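Local atomic coordinates of putative methylthioribose-1-phosphate isomerase (Archaeoglobus fulgidus, PDB entry 1T5O), a protein that probably catalyses the interconversion of methylthioribose-1-phosphate and methylthioribulose-1-phosphate, an isomerisation in methionine biosynthesis. Residues E51-R63 with K115-E127. Sequence-based numbering, arbitrary orientation.
Sequences EAAGAYGIALAAR and KELALREAEKLAE
A55 and A122 meet methyl to methyl where helices 51-61 and 115-127 run antiparallel, their axes only 7.9 Å apart at an angle of 164°. The two CB atoms are 3.5 Å apart, tighter than ordinary van der Waals contact. Alanines recur in the neighbouring turns: A59 sets its CB 3.6 Å from L119 CA, while A118 CB packs on the backbone of A59. Beside this seam Y56 enters as a knob among L119, A122, E123 and A126. With CG anti to its carbonyl carbon (chi1 -77°), the ring end comes in to the opposite helix, Y56 CD1 3.5 Å from A122 CB; L119 CD1 and E123 CG lie at the ring edge, and Y56 OH comes 3.5 Å from A126 CB.

The R63 end, partly exposed together with K115, is polar but firmly held. The extended arm of R63 lays its guanidinium between K115 CB on one face and L119 CB on the other. R63 NH1 donates to K115 O at 2.7 Å, from above the carbonyl plane and opposite the helical L119 N, and also to A59 O; R63 NH2 adds a weak bond to K115 O. Both acceptors lie near the guanidinium plane and so limit its rotation. Looser is the partly exposed E123 flank beside the Y56 knob, where a water lies between Y56 OH and, weakly, E123 OE2. At the buried far end another water donates to E51 OE1. Helices 70-85 and 92-105 pack against I58, and W8 lies against Y56, R63 and L119. Close alanine-lined packing of antiparallel helices thus joins helix 47-61 to the long helix 111-141 within a helical bundle, apart from the seven-stranded sheet of this eIF-2B-family, MtnA-type protein.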
# COMPACT_ATOMS: atom_id res chain seq x y z
N GLU A 51 -20.10 -19.43 5.66
CA GLU A 51 -21.30 -19.96 6.27
C GLU A 51 -21.74 -21.14 5.42
O GLU A 51 -22.08 -22.20 5.94
CB GLU A 51 -22.43 -18.92 6.31
CG GLU A 51 -23.63 -19.44 7.10
CD GLU A 51 -24.87 -18.62 6.86
OE1 GLU A 51 -24.83 -17.73 5.99
OE2 GLU A 51 -25.90 -18.87 7.53
N ALA A 52 -21.73 -20.93 4.11
CA ALA A 52 -22.11 -21.98 3.17
C ALA A 52 -21.12 -23.14 3.28
O ALA A 52 -21.49 -24.31 3.13
CB ALA A 52 -22.16 -21.40 1.74
N ALA A 53 -19.85 -22.83 3.54
CA ALA A 53 -18.84 -23.88 3.69
C ALA A 53 -19.18 -24.74 4.91
O ALA A 53 -19.11 -25.97 4.87
CB ALA A 53 -17.44 -23.27 3.85
N GLY A 54 -19.54 -24.07 6.01
CA GLY A 54 -19.91 -24.78 7.22
C GLY A 54 -21.08 -25.73 7.00
O GLY A 54 -21.03 -26.88 7.41
N ALA A 55 -22.13 -25.24 6.34
CA ALA A 55 -23.32 -26.04 6.06
C ALA A 55 -23.06 -27.17 5.07
O ALA A 55 -23.50 -28.30 5.28
CB ALA A 55 -24.46 -25.15 5.54
N TYR A 56 -22.38 -26.88 3.97
CA TYR A 56 -22.09 -27.93 3.00
C TYR A 56 -21.15 -28.93 3.65
O TYR A 56 -21.13 -30.11 3.28
CB TYR A 56 -21.43 -27.37 1.74
CG TYR A 56 -22.39 -26.66 0.80
CD1 TYR A 56 -23.57 -27.29 0.38
CD2 TYR A 56 -22.10 -25.40 0.30
CE1 TYR A 56 -24.43 -26.66 -0.54
CE2 TYR A 56 -22.94 -24.77 -0.62
CZ TYR A 56 -24.09 -25.40 -1.03
OH TYR A 56 -24.91 -24.76 -1.94
N GLY A 57 -20.38 -28.46 4.63
CA GLY A 57 -19.46 -29.33 5.33
C GLY A 57 -20.20 -30.49 5.97
O GLY A 57 -19.77 -31.63 5.87
N ILE A 58 -21.32 -30.17 6.63
CA ILE A 58 -22.17 -31.16 7.29
C ILE A 58 -22.81 -32.10 6.26
O ILE A 58 -22.91 -33.30 6.50
CB ILE A 58 -23.29 -30.46 8.13
CG1 ILE A 58 -22.66 -29.57 9.21
CG2 ILE A 58 -24.25 -31.49 8.73
CD1 ILE A 58 -21.63 -30.26 10.13
N ALA A 59 -23.24 -31.55 5.12
CA ALA A 59 -23.84 -32.38 4.07
C ALA A 59 -22.74 -33.31 3.56
O ALA A 59 -22.97 -34.48 3.25
CB ALA A 59 -24.37 -31.52 2.94
N LEU A 60 -21.53 -32.77 3.47
CA LEU A 60 -20.39 -33.54 3.02
C LEU A 60 -20.07 -34.64 4.03
O LEU A 60 -19.98 -35.81 3.69
CB LEU A 60 -19.17 -32.62 2.84
CG LEU A 60 -17.84 -33.26 2.42
CD1 LEU A 60 -18.05 -34.12 1.16
CD2 LEU A 60 -16.82 -32.17 2.15
N ALA A 61 -19.91 -34.26 5.29
CA ALA A 61 -19.59 -35.23 6.33
C ALA A 61 -20.58 -36.39 6.38
O ALA A 61 -20.21 -37.53 6.72
CB ALA A 61 -19.53 -34.55 7.67
N ALA A 62 -21.85 -36.12 6.06
CA ALA A 62 -22.89 -37.13 6.08
C ALA A 62 -22.90 -38.01 4.84
O ALA A 62 -23.62 -39.01 4.79
CB ALA A 62 -24.26 -36.48 6.26
N ARG A 63 -22.12 -37.63 3.84
CA ARG A 63 -22.05 -38.38 2.59
C ARG A 63 -20.67 -39.00 2.40
O ARG A 63 -20.50 -39.94 1.63
CB ARG A 63 -22.39 -37.47 1.41
CG ARG A 63 -23.85 -37.02 1.35
CD ARG A 63 -24.07 -35.95 0.29
NE ARG A 63 -25.49 -35.75 -0.00
CZ ARG A 63 -26.38 -35.29 0.87
NH1 ARG A 63 -26.01 -34.96 2.11
NH2 ARG A 63 -27.66 -35.17 0.52
N LYS A 115 -29.18 -37.39 5.41
CA LYS A 115 -28.36 -36.96 4.28
C LYS A 115 -29.05 -35.83 3.49
O LYS A 115 -28.43 -34.80 3.21
CB LYS A 115 -28.06 -38.14 3.36
CG LYS A 115 -27.06 -39.12 3.94
CD LYS A 115 -27.02 -40.39 3.13
CE LYS A 115 -26.60 -40.13 1.71
NZ LYS A 115 -26.95 -41.28 0.80
N GLU A 116 -30.31 -36.05 3.13
CA GLU A 116 -31.08 -35.06 2.38
C GLU A 116 -31.30 -33.78 3.18
O GLU A 116 -31.15 -32.68 2.65
CB GLU A 116 -32.45 -35.63 1.95
CG GLU A 116 -33.58 -34.58 1.78
CD GLU A 116 -33.34 -33.55 0.65
OE1 GLU A 116 -32.17 -33.12 0.44
OE2 GLU A 116 -34.33 -33.13 -0.01
N LEU A 117 -31.67 -33.91 4.45
CA LEU A 117 -31.91 -32.73 5.26
C LEU A 117 -30.66 -31.87 5.43
O LEU A 117 -30.76 -30.63 5.46
CB LEU A 117 -32.45 -33.11 6.64
CG LEU A 117 -33.88 -33.65 6.65
CD1 LEU A 117 -34.32 -33.89 8.09
CD2 LEU A 117 -34.79 -32.66 5.95
N ALA A 118 -29.50 -32.51 5.55
CA ALA A 118 -28.25 -31.77 5.71
C ALA A 118 -28.04 -30.94 4.46
O ALA A 118 -27.92 -29.71 4.55
CB ALA A 118 -27.07 -32.73 5.91
N LEU A 119 -28.04 -31.60 3.30
CA LEU A 119 -27.84 -30.93 2.02
C LEU A 119 -28.87 -29.85 1.73
O LEU A 119 -28.54 -28.78 1.21
CB LEU A 119 -27.85 -31.95 0.86
CG LEU A 119 -27.69 -31.37 -0.55
CD1 LEU A 119 -26.48 -30.42 -0.62
CD2 LEU A 119 -27.52 -32.51 -1.57
N ARG A 120 -30.12 -30.14 2.06
CA ARG A 120 -31.20 -29.19 1.82
C ARG A 120 -31.05 -27.88 2.63
O ARG A 120 -31.31 -26.79 2.12
CB ARG A 120 -32.53 -29.87 2.14
CG ARG A 120 -33.73 -28.98 2.03
CD ARG A 120 -35.01 -29.81 1.97
NE ARG A 120 -36.21 -29.01 2.20
CZ ARG A 120 -37.44 -29.52 2.20
NH1 ARG A 120 -37.61 -30.82 1.98
NH2 ARG A 120 -38.48 -28.74 2.44
N GLU A 121 -30.64 -28.00 3.89
CA GLU A 121 -30.44 -26.81 4.73
C GLU A 121 -29.27 -25.99 4.17
O GLU A 121 -29.35 -24.78 4.04
CB GLU A 121 -30.16 -27.24 6.17
CG GLU A 121 -29.92 -26.09 7.17
CD GLU A 121 -31.14 -25.20 7.39
OE1 GLU A 121 -32.22 -25.51 6.84
OE2 GLU A 121 -31.02 -24.17 8.11
N ALA A 122 -28.19 -26.68 3.80
CA ALA A 122 -27.02 -26.02 3.24
C ALA A 122 -27.38 -25.29 1.95
O ALA A 122 -26.95 -24.15 1.73
CB ALA A 122 -25.90 -27.04 2.99
N GLU A 123 -28.16 -25.93 1.08
CA GLU A 123 -28.54 -25.29 -0.18
C GLU A 123 -29.46 -24.09 0.05
O GLU A 123 -29.39 -23.11 -0.68
CB GLU A 123 -29.21 -26.29 -1.12
CG GLU A 123 -28.29 -27.42 -1.50
CD GLU A 123 -28.74 -28.16 -2.74
OE1 GLU A 123 -29.83 -28.78 -2.70
OE2 GLU A 123 -28.01 -28.11 -3.74
N LYS A 124 -30.30 -24.19 1.06
CA LYS A 124 -31.22 -23.10 1.39
C LYS A 124 -30.43 -21.89 1.91
O LYS A 124 -30.71 -20.75 1.54
CB LYS A 124 -32.22 -23.56 2.45
CG LYS A 124 -33.12 -22.46 3.02
CD LYS A 124 -33.84 -22.99 4.26
CE LYS A 124 -34.79 -21.98 4.89
NZ LYS A 124 -35.30 -22.54 6.19
N LEU A 125 -29.44 -22.15 2.77
CA LEU A 125 -28.63 -21.07 3.31
C LEU A 125 -27.85 -20.36 2.22
O LEU A 125 -27.71 -19.14 2.25
CB LEU A 125 -27.66 -21.60 4.38
CG LEU A 125 -28.28 -22.16 5.66
CD1 LEU A 125 -27.17 -22.66 6.58
CD2 LEU A 125 -29.11 -21.09 6.36
N ALA A 126 -27.33 -21.12 1.25
CA ALA A 126 -26.56 -20.52 0.15
C ALA A 126 -27.48 -19.68 -0.74
O ALA A 126 -27.11 -18.59 -1.17
CB ALA A 126 -25.86 -21.60 -0.68
N GLU A 127 -28.68 -20.19 -0.99
CA GLU A 127 -29.68 -19.51 -1.82
C GLU A 127 -30.12 -18.20 -1.15
O GLU A 127 -30.36 -17.19 -1.82
CB GLU A 127 -30.90 -20.42 -1.98
CG GLU A 127 -32.05 -19.79 -2.71
CD GLU A 127 -31.74 -19.54 -4.17
OE1 GLU A 127 -30.68 -20.00 -4.65
OE2 GLU A 127 -32.56 -18.88 -4.83
O HOH W 1 -27.07 -17.62 4.12
O HOH W 2 -26.06 -25.59 -4.80